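Local coordinates for tryptophan decarboxylase 1 (PDB 6KHO), which catalyses the pyridoxal-phosphate-dependent decarboxylation of L-tryptophan to tryptamine and of 5-hydroxy-L-tryptophan to serotonin in rice, at residues Ala247-Ala252 with Ala285-Arg290; Ser97-Ala102 with Glu495-Ser500; Met122-Phe127 with Pro133-Met138; Leu34-Asp39 with Ala75-Thr80; Val181-Ala186 with Lys219-Ala224. All blocks are in the same frame, centred on the assembly; numbering follows the deposited sequence.

Contact 1 (Ala247-Ala252 with Ala285-Arg290); sequences ARLLEA and ADVAAR
Leu-249 and Leu-250 close around Val-287 in an apolar helix-to-helix contact at the periphery of the large cofactor-binding domain. Helix 281-289 is the crossover of a beta-alpha-beta unit, linking the parallel neighbours 262-269 and 294-298 of the mixed seven-stranded sheet; helix 246-258 runs into the first of these strands. Leu-249 and Ala-288 both reach Val-266 on strand 262-269, so the two helices lie side by side over one strand. No hydrogen bond joins the segments, and the fit depends on shape. The CB of Val-287 points toward the other helix, and with chi1 at 174° its CG1 branch swings anti to the backbone N and enters the groove between the two leucines. On the sheet side, Leu-249 slides past the valine, its CD2 lying 4.0 Å from Val-287 CG1. Leu-250 crosses at a slant nearer the surface, where its CD1 also brushes the aliphatic CD of Arg-290 at 4.3 Å. Pro-246 and Met-253, from the same helix as the leucines, extend the surface against which Val-287 rests. The tightest approach involves backbone as well as side chain: Val-287 CG1 is 3.6 Å from both CA and CB of Leu-250.

Contact 2 (Ser97-Ala102 with Glu495-Ser500); sequences SPNFFA and EHHVRS
His-497 on helix 495-513 lays its imidazole against the ring of Pro-98, within the type I turn from Ser-97 to Phe-100. The side chain begins near the turn's polar groups: its CB is 4.1 Å from Pro-98 O and 4.2 Å from Asn-99 OD1. A chi1 of -65° keeps CG beside the backbone N and carries the ring across the proline. There Pro-98 CB sits over the centre of one face, 3.5 Å from the centroid and only 5° off the normal, a CH-pi contact; His-496 CE1 lies over the rim of the opposite face. Further out, CD2 passes 3.9 Å from Asn-99 OD1, with the amide and ring planes 70° apart. ND1 accepts a bond from the backbone N of Glu-494, and NE2 at the tip pairs with Glu-49 OE1 while resting 3.6 Å from Pro-98 CG. Both ring nitrogens are thus engaged, which should fix the rotation of this buried ring. A water adds a polar bridge, donating to Asn-99 OD1 (2.6 Å) and to His-497 O. Behind the histidine, Val-498 packs on Phe-415 of helix 386-420; on the loop side, Phe-101 stacks with Phe-486 of strand 481-487, in the antiparallel four-stranded sheet.

Contact 3 (Met122-Phe127 with Pro133-Met138); sequences MNTVGF and PAATEM
Gly-126 and Thr-136 face each other across a pair of waters, where the loop leaving helix 110-122 folds back over the first turns of helix 133-149. This connection between helices 110-122 and 133-149 belongs to the subunit interface of the dimeric cofactor-dependent decarboxylase. The two residues do not bond directly, since Gly-126 O and Thr-136 OG1 are 4.1 Å apart. Instead, two waters bridge them, each donating to both oxygens. Thr-136 is oriented for this by a chi1 of -70°, which sets OG1 beside its own backbone N and on the loop side, with CG2 anti to that N. At the preceding residue, the CB of Ala-135 points toward the loop and that of Thr-124 back toward the helix, with Thr-124 OG1 4.3 Å from Ala-135 CB, a loose meeting. Gly-126, which has no side chain, meets the helix through its backbone and is also backbone-hydrogen-bonded to Arg-382, next to the cofactor-binding residues Val-380 and Gly-381. Phe-127 turns away from the helix and meets Phe-103 of the second subunit edge-to-face, while Asn-123 O takes a bond from Ser-106 of that subunit. Of the bridging contacts, the shortest is from a water to Gly-126 O, 2.7 Å, and the same water is 3.0 Å from Thr-136 OG1.

Contact 4 (Leu34-Asp39 with Ala75-Thr80); sequences LHKAVD and APFDVT
The ammonium of Lys-36 is set between the two carboxylate oxygens of Asp-78, with NZ 3.3 Å from OD2 in a salt bridge and 3.4 Å from OD1 in a weak hydrogen bond. Neither approach is short, so the pairing is chiefly electrostatic; the neighbouring CE, probably polarised by the ammonium, comes equally near, 3.2 Å from Asp-78 OD2. An extended chain beyond CG carries the amine across the gap between the helices, and it crosses the aspartate at a slant. On its way it runs by the rim of Phe-77, the CD of Lys-36 lying near the plane of the ring, 4.4 Å from CD2. Lys-36 belongs to helix 27-47, whereas Phe-77 and Asp-78 open helix 77-88 just after the N-cap residue Pro-76. These are helices of the N-terminal region, which in group II decarboxylases wraps against the partner subunit. Accordingly, Phe-77 packs on Ala-114 of the second subunit besides stacking with Tyr-33 of its own chain. Helix 27-47 also meets the partner directly: His-35 meets His-35 of the second subunit, and Asp-39 forms a salt bridge with Arg-31 of that subunit. With chi1 at -171°, CG of Phe-77 lies anti to its backbone N, and the buried ring reaches toward helix 27-47, beneath the more exposed ion pair.

Contact 5 (Val181-Ala186 with Lys219-Ala224); sequences VTLVAA and KACRLA
Leu-183 and Val-184 of helix 175-194 pack against Ala-220 and Cys-221 of helix 215-223 and Ala-224 just after it, and every one of these residues is buried. The apolar contacts fall into two groups. In the larger, the Leu-183 side chain reaches over the second helix with CG beside its backbone N (chi1 -81°), so that its CD1 settles between two consecutive residues: 3.7 Å from Ala-220 CB and 3.9 Å from Cys-221 SG. The same methyl also lies 3.7 Å from the backbone N of Cys-221, while the other methyl, CD2, lies 4.0 Å from the same sulfur, Cys-221 SG. In the smaller group, Val-184 offers CG2 to Ala-224 CB at 4.1 Å. The small side chain of Ala-224, just past the last turn of helix 215-223, is consistent with the close approach there, the CA atoms of Val-184 and Ala-224 being 6.2 Å apart. Polar interactions do not cross between the segments but surround them. Arg-187 NH1 bonds Ala-224 O, and Arg-187 of the second subunit takes Arg-222 O and Leu-223 O, so two guanidinium groups gather at the carbonyl end of helix 215-223, where positive charge should be favoured. Leu-183 further rests on Tyr-265 of strand 262-269, and Cys-221 on Ile-231 of strand 231-234. Helix 175-194 begins at Thr-175 and Ser-176, which bind pyridoxal phosphate, and helix 215-223 follows His-214 of the same pocket; the pair is characteristic of the large domain of fold-type I pyridoxal enzymes.

How the contacts relate
Along the chain, contacts 4, 3, 5 and 1 close in that order, whereas contact 2 spans 3, 5 and 1, bringing the loop 97-102 to the C-terminal helix 495-513. Contacts 1 and 5 share the large domain: their centres are 20 Å apart, and both reach strand 262-269 of the mixed sheet, contact 5 near the cofactor and contact 1 at the periphery. Contact 4, in the N-terminal helices, lies 57 Å from contact 1, centre to centre, across the chain's middle. Contacts 3, 4 and 5 all touch the second subunit, so the dimer interface runs from the N-terminal helices to the surroundings of the pyridoxal phosphate pocket.

Contact 1 (Ala247-Ala252 with Ala285-Arg290)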
# COMPACT_ATOMS: atom_id res chain seq x y z
N ALA A 247 -31.52 16.97 3.83
CA ALA A 247 -32.48 17.09 4.92
C ALA A 247 -32.40 15.88 5.85
O ALA A 247 -32.44 16.03 7.07
CB ALA A 247 -33.89 17.26 4.37
N ARG A 248 -32.28 14.68 5.28
CA ARG A 248 -32.15 13.49 6.11
C ARG A 248 -30.83 13.50 6.89
O ARG A 248 -30.78 13.02 8.03
CB ARG A 248 -32.26 12.22 5.26
CG ARG A 248 -33.69 11.73 5.03
CD ARG A 248 -33.76 10.43 4.22
NE ARG A 248 -35.01 10.34 3.46
CZ ARG A 248 -35.36 9.31 2.69
NH1 ARG A 248 -34.57 8.26 2.56
NH2 ARG A 248 -36.52 9.34 2.04
N LEU A 249 -29.77 14.05 6.30
CA LEU A 249 -28.50 14.15 7.02
C LEU A 249 -28.60 15.13 8.18
O LEU A 249 -28.15 14.83 9.30
CB LEU A 249 -27.39 14.56 6.05
CG LEU A 249 -26.07 14.93 6.70
CD1 LEU A 249 -25.42 13.71 7.36
CD2 LEU A 249 -25.11 15.58 5.70
N LEU A 250 -29.20 16.30 7.94
CA LEU A 250 -29.34 17.30 9.00
C LEU A 250 -30.16 16.77 10.17
O LEU A 250 -29.83 17.00 11.34
CB LEU A 250 -29.95 18.58 8.43
CG LEU A 250 -30.28 19.73 9.41
CD1 LEU A 250 -29.13 20.02 10.36
CD2 LEU A 250 -30.63 20.98 8.63
N GLU A 251 -31.24 16.04 9.88
CA GLU A 251 -32.06 15.51 10.96
C GLU A 251 -31.28 14.49 11.79
O GLU A 251 -31.33 14.52 13.02
CB GLU A 251 -33.33 14.90 10.37
CG GLU A 251 -34.07 13.99 11.30
CD GLU A 251 -35.08 13.13 10.57
OE1 GLU A 251 -35.92 12.49 11.24
OE2 GLU A 251 -35.01 13.08 9.31
N ALA A 252 -30.51 13.62 11.14
CA ALA A 252 -29.71 12.64 11.88
C ALA A 252 -28.65 13.31 12.75
O ALA A 252 -28.45 12.93 13.91
CB ALA A 252 -29.05 11.65 10.91
N ALA A 285 -21.86 19.82 2.74
CA ALA A 285 -20.88 20.59 3.50
C ALA A 285 -21.57 21.65 4.35
O ALA A 285 -21.16 21.91 5.48
CB ALA A 285 -19.88 21.24 2.55
N ASP A 286 -22.61 22.28 3.80
CA ASP A 286 -23.33 23.31 4.55
C ASP A 286 -24.02 22.71 5.77
O ASP A 286 -23.98 23.29 6.86
CB ASP A 286 -24.35 23.98 3.63
CG ASP A 286 -23.68 24.80 2.55
OD1 ASP A 286 -22.45 24.99 2.62
OD2 ASP A 286 -24.38 25.22 1.60
N VAL A 287 -24.62 21.53 5.62
CA VAL A 287 -25.24 20.86 6.75
C VAL A 287 -24.19 20.52 7.81
O VAL A 287 -24.37 20.80 9.00
CB VAL A 287 -26.01 19.61 6.29
CG1 VAL A 287 -26.52 18.86 7.46
CG2 VAL A 287 -27.20 20.03 5.42
N ALA A 288 -23.06 19.96 7.37
CA ALA A 288 -22.05 19.54 8.34
C ALA A 288 -21.40 20.73 9.03
O ALA A 288 -20.92 20.60 10.16
CB ALA A 288 -20.98 18.69 7.63
N ALA A 289 -21.37 21.89 8.37
CA ALA A 289 -20.76 23.06 8.97
C ALA A 289 -21.53 23.54 10.20
O ALA A 289 -20.95 24.18 11.07
CB ALA A 289 -20.65 24.18 7.94
N ARG A 290 -22.83 23.23 10.30
CA ARG A 290 -23.58 23.55 11.50
C ARG A 290 -23.01 22.86 12.73
O ARG A 290 -23.23 23.32 13.85
CB ARG A 290 -25.05 23.14 11.33
CG ARG A 290 -25.74 23.74 10.11
CD ARG A 290 -27.24 23.90 10.34
NE ARG A 290 -27.82 24.87 9.42
CZ ARG A 290 -28.26 26.08 9.77
NH1 ARG A 290 -28.18 26.47 11.04
NH2 ARG A 290 -28.77 26.90 8.86

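Contact 2 (Ser97-Ala102 with Glu495-Ser500)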
# COMPACT_ATOMS: atom_id res chain seq x y z
N SER A 97 -9.60 -8.03 -20.02
CA SER A 97 -10.36 -8.46 -21.18
C SER A 97 -11.28 -7.34 -21.66
O SER A 97 -11.88 -6.64 -20.84
CB SER A 97 -11.19 -9.70 -20.86
OG SER A 97 -12.01 -10.04 -21.97
N PRO A 98 -11.45 -7.17 -22.98
CA PRO A 98 -12.47 -6.23 -23.46
C PRO A 98 -13.89 -6.65 -23.10
O PRO A 98 -14.81 -5.84 -23.25
CB PRO A 98 -12.27 -6.22 -24.98
CG PRO A 98 -11.61 -7.51 -25.28
CD PRO A 98 -10.75 -7.84 -24.09
N ASN A 99 -14.09 -7.87 -22.62
CA ASN A 99 -15.39 -8.38 -22.23
C ASN A 99 -15.58 -8.42 -20.71
O ASN A 99 -16.53 -9.04 -20.23
CB ASN A 99 -15.62 -9.77 -22.84
CG ASN A 99 -15.63 -9.74 -24.36
OD1 ASN A 99 -16.10 -8.76 -24.96
ND2 ASN A 99 -15.08 -10.79 -24.99
N PHE A 100 -14.66 -7.82 -19.95
CA PHE A 100 -14.84 -7.64 -18.52
C PHE A 100 -15.75 -6.44 -18.29
O PHE A 100 -15.39 -5.32 -18.67
CB PHE A 100 -13.47 -7.45 -17.85
CG PHE A 100 -13.52 -7.32 -16.36
CD1 PHE A 100 -13.83 -6.11 -15.76
CD2 PHE A 100 -13.22 -8.41 -15.56
CE1 PHE A 100 -13.85 -5.99 -14.37
CE2 PHE A 100 -13.23 -8.30 -14.18
CZ PHE A 100 -13.56 -7.08 -13.58
N PHE A 101 -16.94 -6.67 -17.72
CA PHE A 101 -17.95 -5.63 -17.54
C PHE A 101 -18.33 -5.39 -16.09
O PHE A 101 -19.34 -4.74 -15.82
CB PHE A 101 -19.22 -5.96 -18.34
CG PHE A 101 -18.99 -6.23 -19.80
CD1 PHE A 101 -18.56 -5.22 -20.65
CD2 PHE A 101 -19.25 -7.48 -20.33
CE1 PHE A 101 -18.36 -5.47 -22.00
CE2 PHE A 101 -19.05 -7.73 -21.69
CZ PHE A 101 -18.61 -6.72 -22.52
N ALA A 102 -17.56 -5.91 -15.13
CA ALA A 102 -17.92 -5.92 -13.73
C ALA A 102 -17.24 -4.78 -12.95
O ALA A 102 -16.26 -4.18 -13.40
CB ALA A 102 -17.55 -7.27 -13.11
N GLU A 495 -16.06 -0.15 -29.19
CA GLU A 495 -17.51 -0.07 -29.31
C GLU A 495 -18.11 -1.40 -29.76
O GLU A 495 -19.17 -1.80 -29.27
CB GLU A 495 -17.92 1.04 -30.28
CG GLU A 495 -19.43 1.25 -30.32
CD GLU A 495 -19.87 2.33 -31.29
OE1 GLU A 495 -19.41 3.48 -31.16
OE2 GLU A 495 -20.69 2.02 -32.18
N HIS A 496 -17.44 -2.12 -30.66
CA HIS A 496 -18.05 -3.35 -31.17
C HIS A 496 -18.14 -4.42 -30.09
O HIS A 496 -19.03 -5.27 -30.14
CB HIS A 496 -17.29 -3.85 -32.41
CG HIS A 496 -15.89 -4.33 -32.13
ND1 HIS A 496 -15.63 -5.60 -31.66
CD2 HIS A 496 -14.69 -3.72 -32.27
CE1 HIS A 496 -14.32 -5.75 -31.52
NE2 HIS A 496 -13.73 -4.62 -31.88
N HIS A 497 -17.27 -4.35 -29.07
CA HIS A 497 -17.39 -5.27 -27.95
C HIS A 497 -18.68 -5.02 -27.17
O HIS A 497 -19.33 -5.97 -26.71
CB HIS A 497 -16.18 -5.15 -27.01
CG HIS A 497 -14.88 -5.57 -27.62
ND1 HIS A 497 -13.91 -4.67 -27.99
CD2 HIS A 497 -14.37 -6.80 -27.90
CE1 HIS A 497 -12.87 -5.31 -28.49
NE2 HIS A 497 -13.12 -6.61 -28.44
N VAL A 498 -19.05 -3.75 -26.98
CA VAL A 498 -20.26 -3.43 -26.23
C VAL A 498 -21.50 -3.85 -27.02
O VAL A 498 -22.44 -4.42 -26.46
CB VAL A 498 -20.30 -1.93 -25.87
CG1 VAL A 498 -21.61 -1.59 -25.19
CG2 VAL A 498 -19.11 -1.55 -24.98
N ARG A 499 -21.51 -3.58 -28.32
CA ARG A 499 -22.65 -3.98 -29.15
C ARG A 499 -22.81 -5.49 -29.19
O ARG A 499 -23.93 -6.01 -29.06
CB ARG A 499 -22.50 -3.41 -30.56
CG ARG A 499 -22.65 -1.90 -30.62
CD ARG A 499 -22.64 -1.42 -32.06
NE ARG A 499 -22.78 0.03 -32.17
CZ ARG A 499 -23.93 0.68 -32.10
NH1 ARG A 499 -25.07 0.01 -31.93
NH2 ARG A 499 -23.96 2.00 -32.21
N SER A 500 -21.70 -6.23 -29.36
CA SER A 500 -21.77 -7.69 -29.33
C SER A 500 -22.24 -8.20 -27.97
O SER A 500 -22.92 -9.24 -27.89
CB SER A 500 -20.41 -8.30 -29.68
OG SER A 500 -20.01 -7.94 -30.99
O HOH W 1 -18.15 -8.70 -26.63

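Contact 3 (Met122-Phe127 with Pro133-Met138)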
# COMPACT_ATOMS: atom_id res chain seq x y z
N MET A 122 14.34 1.09 -9.78
CA MET A 122 15.10 2.01 -8.95
C MET A 122 14.85 1.73 -7.47
O MET A 122 15.77 1.79 -6.65
CB MET A 122 14.73 3.45 -9.32
CG MET A 122 15.14 3.74 -10.78
SD MET A 122 15.03 5.49 -11.21
CE MET A 122 13.37 5.85 -10.67
N ASN A 123 13.60 1.40 -7.13
CA ASN A 123 13.23 0.86 -5.83
C ASN A 123 13.65 1.78 -4.68
O ASN A 123 14.17 1.32 -3.67
CB ASN A 123 13.81 -0.56 -5.66
CG ASN A 123 13.03 -1.40 -4.66
OD1 ASN A 123 11.80 -1.27 -4.54
ND2 ASN A 123 13.73 -2.26 -3.92
N THR A 124 13.45 3.08 -4.86
CA THR A 124 13.71 4.01 -3.78
C THR A 124 12.56 3.95 -2.76
O THR A 124 11.44 3.56 -3.08
CB THR A 124 13.89 5.45 -4.31
OG1 THR A 124 12.70 5.88 -4.99
CG2 THR A 124 15.11 5.53 -5.28
N VAL A 125 12.87 4.33 -1.52
CA VAL A 125 11.90 4.33 -0.43
C VAL A 125 11.76 5.77 0.08
O VAL A 125 12.67 6.29 0.73
CB VAL A 125 12.31 3.38 0.70
CG1 VAL A 125 11.22 3.31 1.78
CG2 VAL A 125 12.62 1.98 0.14
N GLY A 126 10.63 6.41 -0.22
CA GLY A 126 10.55 7.84 -0.02
C GLY A 126 9.87 8.34 1.24
O GLY A 126 9.02 9.23 1.16
N PHE A 127 10.25 7.80 2.41
CA PHE A 127 9.61 8.23 3.65
C PHE A 127 9.87 9.71 3.94
O PHE A 127 9.01 10.40 4.49
CB PHE A 127 10.06 7.36 4.83
CG PHE A 127 11.46 6.79 4.73
CD1 PHE A 127 12.58 7.60 4.88
CD2 PHE A 127 11.65 5.42 4.59
CE1 PHE A 127 13.87 7.04 4.83
CE2 PHE A 127 12.93 4.86 4.54
CZ PHE A 127 14.04 5.67 4.65
N PRO A 133 14.88 13.08 -3.07
CA PRO A 133 14.14 14.31 -3.40
C PRO A 133 13.21 14.21 -4.60
O PRO A 133 12.06 14.64 -4.51
CB PRO A 133 15.28 15.32 -3.61
CG PRO A 133 16.30 14.90 -2.60
CD PRO A 133 16.27 13.36 -2.67
N ALA A 134 13.68 13.65 -5.71
CA ALA A 134 12.86 13.56 -6.92
C ALA A 134 11.56 12.80 -6.67
O ALA A 134 10.53 13.14 -7.24
CB ALA A 134 13.66 12.88 -8.05
N ALA A 135 11.58 11.76 -5.82
CA ALA A 135 10.37 10.96 -5.62
C ALA A 135 9.28 11.78 -4.95
O ALA A 135 8.10 11.67 -5.31
CB ALA A 135 10.69 9.72 -4.79
N THR A 136 9.65 12.60 -3.97
CA THR A 136 8.67 13.41 -3.27
C THR A 136 8.26 14.62 -4.10
O THR A 136 7.07 14.94 -4.19
CB THR A 136 9.24 13.84 -1.92
OG1 THR A 136 9.32 12.68 -1.07
CG2 THR A 136 8.39 14.95 -1.27
N GLU A 137 9.22 15.29 -4.74
CA GLU A 137 8.88 16.46 -5.53
C GLU A 137 8.07 16.09 -6.77
O GLU A 137 7.21 16.87 -7.19
CB GLU A 137 10.15 17.22 -5.92
CG GLU A 137 10.89 17.74 -4.68
CD GLU A 137 11.65 19.05 -4.89
OE1 GLU A 137 11.51 19.68 -5.96
OE2 GLU A 137 12.39 19.43 -3.97
N MET A 138 8.32 14.93 -7.37
CA MET A 138 7.48 14.53 -8.50
C MET A 138 6.09 14.13 -8.05
O MET A 138 5.11 14.35 -8.77
CB MET A 138 8.12 13.38 -9.27
CG MET A 138 7.24 12.91 -10.45
SD MET A 138 8.20 12.26 -11.84
CE MET A 138 8.60 13.81 -12.69
O HOH W 2 8.78 12.05 1.64
O HOH W 3 8.03 9.97 -1.21

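Contact 4 (Leu34-Asp39 with Ala75-Thr80)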
# COMPACT_ATOMS: atom_id res chain seq x y z
N LEU A 34 13.38 -9.31 -18.19
CA LEU A 34 12.41 -8.27 -18.52
C LEU A 34 11.95 -8.37 -19.97
O LEU A 34 10.78 -8.10 -20.27
CB LEU A 34 12.98 -6.88 -18.22
CG LEU A 34 13.17 -6.61 -16.72
CD1 LEU A 34 13.63 -5.17 -16.47
CD2 LEU A 34 11.90 -6.88 -15.90
N HIS A 35 12.84 -8.76 -20.89
CA HIS A 35 12.42 -8.96 -22.28
C HIS A 35 11.40 -10.08 -22.38
O HIS A 35 10.44 -10.00 -23.15
CB HIS A 35 13.64 -9.24 -23.18
CG HIS A 35 14.40 -8.00 -23.56
ND1 HIS A 35 13.83 -6.75 -23.53
CD2 HIS A 35 15.67 -7.83 -23.97
CE1 HIS A 35 14.72 -5.85 -23.91
NE2 HIS A 35 15.85 -6.48 -24.18
N LYS A 36 11.62 -11.16 -21.62
CA LYS A 36 10.66 -12.26 -21.60
C LYS A 36 9.33 -11.83 -20.99
O LYS A 36 8.27 -12.24 -21.46
CB LYS A 36 11.27 -13.44 -20.84
CG LYS A 36 12.28 -14.17 -21.70
CD LYS A 36 13.22 -15.05 -20.89
CE LYS A 36 14.18 -15.76 -21.85
NZ LYS A 36 15.42 -16.14 -21.16
N ALA A 37 9.38 -11.00 -19.94
CA ALA A 37 8.15 -10.45 -19.38
C ALA A 37 7.42 -9.57 -20.40
O ALA A 37 6.18 -9.62 -20.49
CB ALA A 37 8.46 -9.66 -18.10
N VAL A 38 8.15 -8.76 -21.17
CA VAL A 38 7.49 -7.89 -22.15
C VAL A 38 6.85 -8.72 -23.25
O VAL A 38 5.74 -8.42 -23.71
CB VAL A 38 8.49 -6.87 -22.72
CG1 VAL A 38 7.89 -6.15 -23.93
CG2 VAL A 38 8.90 -5.86 -21.64
N ASP A 39 7.53 -9.78 -23.69
CA ASP A 39 6.95 -10.68 -24.69
C ASP A 39 5.67 -11.32 -24.17
O ASP A 39 4.67 -11.39 -24.90
CB ASP A 39 7.96 -11.77 -25.06
CG ASP A 39 9.08 -11.24 -25.95
OD1 ASP A 39 8.90 -10.16 -26.55
OD2 ASP A 39 10.12 -11.92 -26.04
N ALA A 75 16.05 -22.32 -10.93
CA ALA A 75 15.51 -22.74 -12.22
C ALA A 75 15.67 -21.60 -13.22
O ALA A 75 15.64 -20.43 -12.83
CB ALA A 75 14.03 -23.13 -12.12
N PRO A 76 15.83 -21.92 -14.50
CA PRO A 76 15.86 -20.86 -15.52
C PRO A 76 14.56 -20.08 -15.47
O PRO A 76 13.48 -20.64 -15.24
CB PRO A 76 16.01 -21.62 -16.84
CG PRO A 76 16.62 -22.92 -16.45
CD PRO A 76 16.04 -23.25 -15.11
N PHE A 77 14.68 -18.77 -15.67
CA PHE A 77 13.49 -17.93 -15.63
C PHE A 77 12.49 -18.32 -16.71
O PHE A 77 11.30 -18.04 -16.56
CB PHE A 77 13.89 -16.45 -15.78
CG PHE A 77 12.75 -15.50 -15.54
CD1 PHE A 77 12.19 -15.37 -14.27
CD2 PHE A 77 12.24 -14.72 -16.58
CE1 PHE A 77 11.14 -14.48 -14.05
CE2 PHE A 77 11.20 -13.83 -16.36
CZ PHE A 77 10.64 -13.72 -15.09
N ASP A 78 12.93 -18.99 -17.77
CA ASP A 78 11.98 -19.53 -18.74
C ASP A 78 11.00 -20.50 -18.10
O ASP A 78 9.85 -20.60 -18.54
CB ASP A 78 12.72 -20.23 -19.88
CG ASP A 78 13.87 -19.39 -20.41
OD1 ASP A 78 14.86 -19.17 -19.65
OD2 ASP A 78 13.75 -18.94 -21.56
N VAL A 79 11.44 -21.24 -17.08
CA VAL A 79 10.56 -22.17 -16.38
C VAL A 79 9.53 -21.42 -15.54
O VAL A 79 8.35 -21.78 -15.51
CB VAL A 79 11.40 -23.14 -15.52
CG1 VAL A 79 10.50 -23.97 -14.61
CG2 VAL A 79 12.27 -24.03 -16.42
N THR A 80 9.96 -20.36 -14.85
CA THR A 80 9.02 -19.53 -14.11
C THR A 80 7.94 -18.97 -15.03
O THR A 80 6.75 -19.02 -14.71
CB THR A 80 9.78 -18.41 -13.41
OG1 THR A 80 10.82 -18.99 -12.62
CG2 THR A 80 8.83 -17.58 -12.53

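Contact 5 (Val181-Ala186 with Lys219-Ala224)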
# COMPACT_ATOMS: atom_id res chain seq x y z
N VAL A 181 -7.14 7.99 7.30
CA VAL A 181 -6.31 9.05 7.85
C VAL A 181 -7.14 10.32 8.08
O VAL A 181 -6.90 11.05 9.05
CB VAL A 181 -5.07 9.31 6.97
CG1 VAL A 181 -4.20 8.04 6.85
CG2 VAL A 181 -5.43 9.85 5.58
N THR A 182 -8.13 10.59 7.23
CA THR A 182 -8.96 11.77 7.49
C THR A 182 -9.92 11.53 8.65
O THR A 182 -10.24 12.47 9.39
CB THR A 182 -9.74 12.20 6.24
OG1 THR A 182 -10.55 11.12 5.75
CG2 THR A 182 -8.78 12.69 5.16
N LEU A 183 -10.41 10.29 8.81
CA LEU A 183 -11.21 9.97 9.99
C LEU A 183 -10.39 10.16 11.26
O LEU A 183 -10.92 10.61 12.29
CB LEU A 183 -11.73 8.53 9.93
CG LEU A 183 -12.97 8.28 9.09
CD1 LEU A 183 -13.01 6.81 8.69
CD2 LEU A 183 -14.20 8.66 9.92
N VAL A 184 -9.11 9.79 11.23
CA VAL A 184 -8.28 9.93 12.41
C VAL A 184 -8.06 11.40 12.73
O VAL A 184 -8.14 11.82 13.89
CB VAL A 184 -6.95 9.17 12.24
CG1 VAL A 184 -5.92 9.66 13.26
CG2 VAL A 184 -7.19 7.67 12.41
N ALA A 185 -7.83 12.22 11.71
CA ALA A 185 -7.67 13.66 11.95
C ALA A 185 -8.96 14.26 12.53
O ALA A 185 -8.91 15.03 13.49
CB ALA A 185 -7.26 14.36 10.66
N ALA A 186 -10.11 13.91 11.95
CA ALA A 186 -11.38 14.43 12.46
C ALA A 186 -11.63 13.95 13.88
O ALA A 186 -12.05 14.73 14.75
CB ALA A 186 -12.53 14.04 11.54
N LYS A 219 -15.84 0.25 7.51
CA LYS A 219 -14.74 -0.51 8.08
C LYS A 219 -13.64 0.42 8.60
O LYS A 219 -13.08 0.18 9.68
CB LYS A 219 -14.19 -1.49 7.04
CG LYS A 219 -12.93 -2.22 7.48
CD LYS A 219 -12.51 -3.26 6.45
CE LYS A 219 -11.05 -3.65 6.66
NZ LYS A 219 -10.53 -4.41 5.49
N ALA A 220 -13.32 1.48 7.85
CA ALA A 220 -12.33 2.45 8.31
C ALA A 220 -12.78 3.12 9.61
O ALA A 220 -11.97 3.36 10.52
CB ALA A 220 -12.08 3.49 7.22
N CYS A 221 -14.07 3.42 9.72
CA CYS A 221 -14.62 3.94 10.98
C CYS A 221 -14.32 3.00 12.14
O CYS A 221 -13.79 3.42 13.18
CB CYS A 221 -16.13 4.15 10.84
SG CYS A 221 -16.56 5.48 9.73
N ARG A 222 -14.60 1.71 11.96
CA ARG A 222 -14.32 0.73 13.01
C ARG A 222 -12.83 0.65 13.31
O ARG A 222 -12.42 0.55 14.48
CB ARG A 222 -14.89 -0.63 12.62
CG ARG A 222 -16.43 -0.58 12.41
CD ARG A 222 -17.09 -1.96 12.16
NE ARG A 222 -16.23 -2.88 11.42
CZ ARG A 222 -16.41 -3.25 10.15
NH1 ARG A 222 -17.43 -2.77 9.44
NH2 ARG A 222 -15.55 -4.10 9.58
N LEU A 223 -11.98 0.70 12.27
CA LEU A 223 -10.54 0.69 12.48
C LEU A 223 -10.10 1.83 13.39
O LEU A 223 -9.30 1.63 14.32
CB LEU A 223 -9.81 0.80 11.13
CG LEU A 223 -9.72 -0.44 10.23
CD1 LEU A 223 -8.97 -0.11 8.94
CD2 LEU A 223 -9.04 -1.61 10.94
N ALA A 224 -10.59 3.04 13.11
CA ALA A 224 -10.22 4.23 13.87
C ALA A 224 -10.86 4.26 15.26
O ALA A 224 -10.57 5.19 16.03
CB ALA A 224 -10.60 5.48 13.09